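Local coordinates for protein dehydroquinate synthase (Thermus thermophilus, PDB 1UJN) that probably catalyses the conversion of 3-deoxy-D-arabino-heptulosonate 7-phosphate to 3-dehydroquinate with release of phosphate, using NAD and a divalent metal, in chorismate biosynthesis, at residues 4-9 with 209-214. Sequence-based numbering, arbitrary orientation.
Sequences LEVREP and VKVRVT
Val211, on helix 199-216, turns its isopropyl group toward the edge strand 2-6 and splits it between two neighbours: one methyl meets the side chain of Val6, the other lies against the backbone of Glu5. CG2 of Val211 and CG2 of Val6 stand 4.0 Å apart, an apolar contact of methyl against methyl with the two side chains meeting at a slant. In Val211 the other methyl, CG1, is anti to the backbone N (chi1 170°); it approaches the carbonyl O of Glu5, 3.8 Å from CG1, a van der Waals distance that makes no polar bond. Val6 has the same kind of rotamer (chi1 164°), which sets its CG2 beside its own backbone N, and it is this branch that faces the helix. The carboxylate arm of Glu5 runs the other way, so that residue contributes mainly backbone. No hydrogen bond links the two segments; their closest CA atoms are those of Val6 and Val211, 6.4 Å apart. One turn further on, Thr214 also points its CB toward the strand but stops short of contact; its hydroxyl is turned back onto its own helix, where OG1 donates to Lys210 O at 2.7 Å. That carbonyl also accepts from Thr214 N, the two donors arriving from opposite faces of its plane. Val6 pairs through its backbone with Tyr12 of strand 12-17, and its side chain also touches Tyr12, Ile14 and Glu215, while Val211 reaches on to Val128. Just past Thr214, Glu215 of the same helix accepts a hydrogen bond at OE1 from Arg7 N. The contact thus lays a helix of the C-terminal, largely helical region against one of the two outermost strands of the N-terminal mixed sheet, with helix 164-181 packed on the helix through Val209 and Arg212.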
# COMPACT_ATOMS: atom_id res chain seq x y z
N LEU A 4 22.43 14.87 -1.41
CA LEU A 4 22.67 13.49 -1.79
C LEU A 4 21.54 13.08 -2.71
O LEU A 4 20.50 13.75 -2.76
CB LEU A 4 22.68 12.58 -0.56
CG LEU A 4 23.79 12.73 0.48
CD1 LEU A 4 23.68 14.07 1.18
CD2 LEU A 4 23.69 11.59 1.49
N GLU A 5 21.74 12.00 -3.45
CA GLU A 5 20.70 11.53 -4.36
C GLU A 5 20.50 10.03 -4.27
O GLU A 5 21.46 9.26 -4.24
CB GLU A 5 21.04 11.89 -5.81
CG GLU A 5 21.27 13.37 -6.07
CD GLU A 5 21.39 13.69 -7.55
OE1 GLU A 5 22.06 12.93 -8.28
OE2 GLU A 5 20.81 14.71 -7.99
N VAL A 6 19.23 9.63 -4.21
CA VAL A 6 18.88 8.22 -4.21
C VAL A 6 18.46 8.06 -5.65
O VAL A 6 17.71 8.88 -6.18
CB VAL A 6 17.68 7.92 -3.30
CG1 VAL A 6 17.11 6.54 -3.65
CG2 VAL A 6 18.12 7.95 -1.84
N ARG A 7 18.95 7.01 -6.30
CA ARG A 7 18.63 6.79 -7.70
C ARG A 7 17.64 5.65 -7.94
O ARG A 7 16.77 5.76 -8.80
CB ARG A 7 19.92 6.50 -8.48
CG ARG A 7 20.98 7.58 -8.34
CD ARG A 7 20.50 8.89 -8.91
NE ARG A 7 20.35 8.82 -10.36
CZ ARG A 7 19.71 9.72 -11.10
NH1 ARG A 7 19.15 10.78 -10.52
NH2 ARG A 7 19.64 9.58 -12.41
N GLU A 8 17.78 4.57 -7.18
CA GLU A 8 16.91 3.41 -7.35
C GLU A 8 16.27 2.98 -6.03
O GLU A 8 16.85 3.15 -4.96
CB GLU A 8 17.72 2.25 -7.93
CG GLU A 8 18.36 2.55 -9.29
CD GLU A 8 17.35 2.62 -10.42
OE1 GLU A 8 16.18 2.99 -10.16
OE2 GLU A 8 17.71 2.29 -11.57
N PRO A 9 15.05 2.41 -6.11
CA PRO A 9 14.29 2.16 -7.34
C PRO A 9 13.58 3.41 -7.86
O PRO A 9 13.14 3.45 -9.01
CB PRO A 9 13.31 1.08 -6.91
CG PRO A 9 13.00 1.46 -5.51
CD PRO A 9 14.38 1.80 -4.95
N VAL A 209 26.16 6.20 3.15
CA VAL A 209 26.46 4.77 3.28
C VAL A 209 25.22 3.91 3.08
O VAL A 209 25.28 2.88 2.41
CB VAL A 209 27.09 4.44 4.66
CG1 VAL A 209 27.28 2.94 4.79
CG2 VAL A 209 28.41 5.16 4.80
N LYS A 210 24.09 4.31 3.66
CA LYS A 210 22.87 3.52 3.50
C LYS A 210 22.41 3.60 2.05
O LYS A 210 21.84 2.64 1.53
CB LYS A 210 21.75 3.99 4.44
CG LYS A 210 20.54 3.07 4.38
CD LYS A 210 19.50 3.35 5.45
CE LYS A 210 18.37 2.32 5.36
NZ LYS A 210 17.25 2.56 6.32
N VAL A 211 22.65 4.73 1.39
CA VAL A 211 22.25 4.85 -0.00
C VAL A 211 22.98 3.81 -0.85
O VAL A 211 22.37 3.09 -1.64
CB VAL A 211 22.55 6.26 -0.56
CG1 VAL A 211 22.35 6.27 -2.08
CG2 VAL A 211 21.62 7.29 0.08
N ARG A 212 24.30 3.73 -0.69
CA ARG A 212 25.11 2.78 -1.46
C ARG A 212 24.72 1.33 -1.25
O ARG A 212 24.47 0.60 -2.21
CB ARG A 212 26.59 2.94 -1.12
CG ARG A 212 27.22 4.24 -1.60
CD ARG A 212 28.72 4.07 -1.78
NE ARG A 212 29.38 3.68 -0.54
CZ ARG A 212 29.56 4.48 0.51
NH1 ARG A 212 29.13 5.73 0.47
NH2 ARG A 212 30.17 4.03 1.60
N VAL A 213 24.69 0.90 0.01
CA VAL A 213 24.33 -0.47 0.34
C VAL A 213 22.96 -0.85 -0.21
O VAL A 213 22.77 -1.96 -0.73
CB VAL A 213 24.31 -0.67 1.86
CG1 VAL A 213 23.91 -2.09 2.19
CG2 VAL A 213 25.68 -0.34 2.45
N THR A 214 22.01 0.07 -0.11
CA THR A 214 20.66 -0.16 -0.58
C THR A 214 20.54 -0.33 -2.09
O THR A 214 19.79 -1.18 -2.56
CB THR A 214 19.74 0.99 -0.14
OG1 THR A 214 19.66 1.01 1.29
CG2 THR A 214 18.35 0.83 -0.73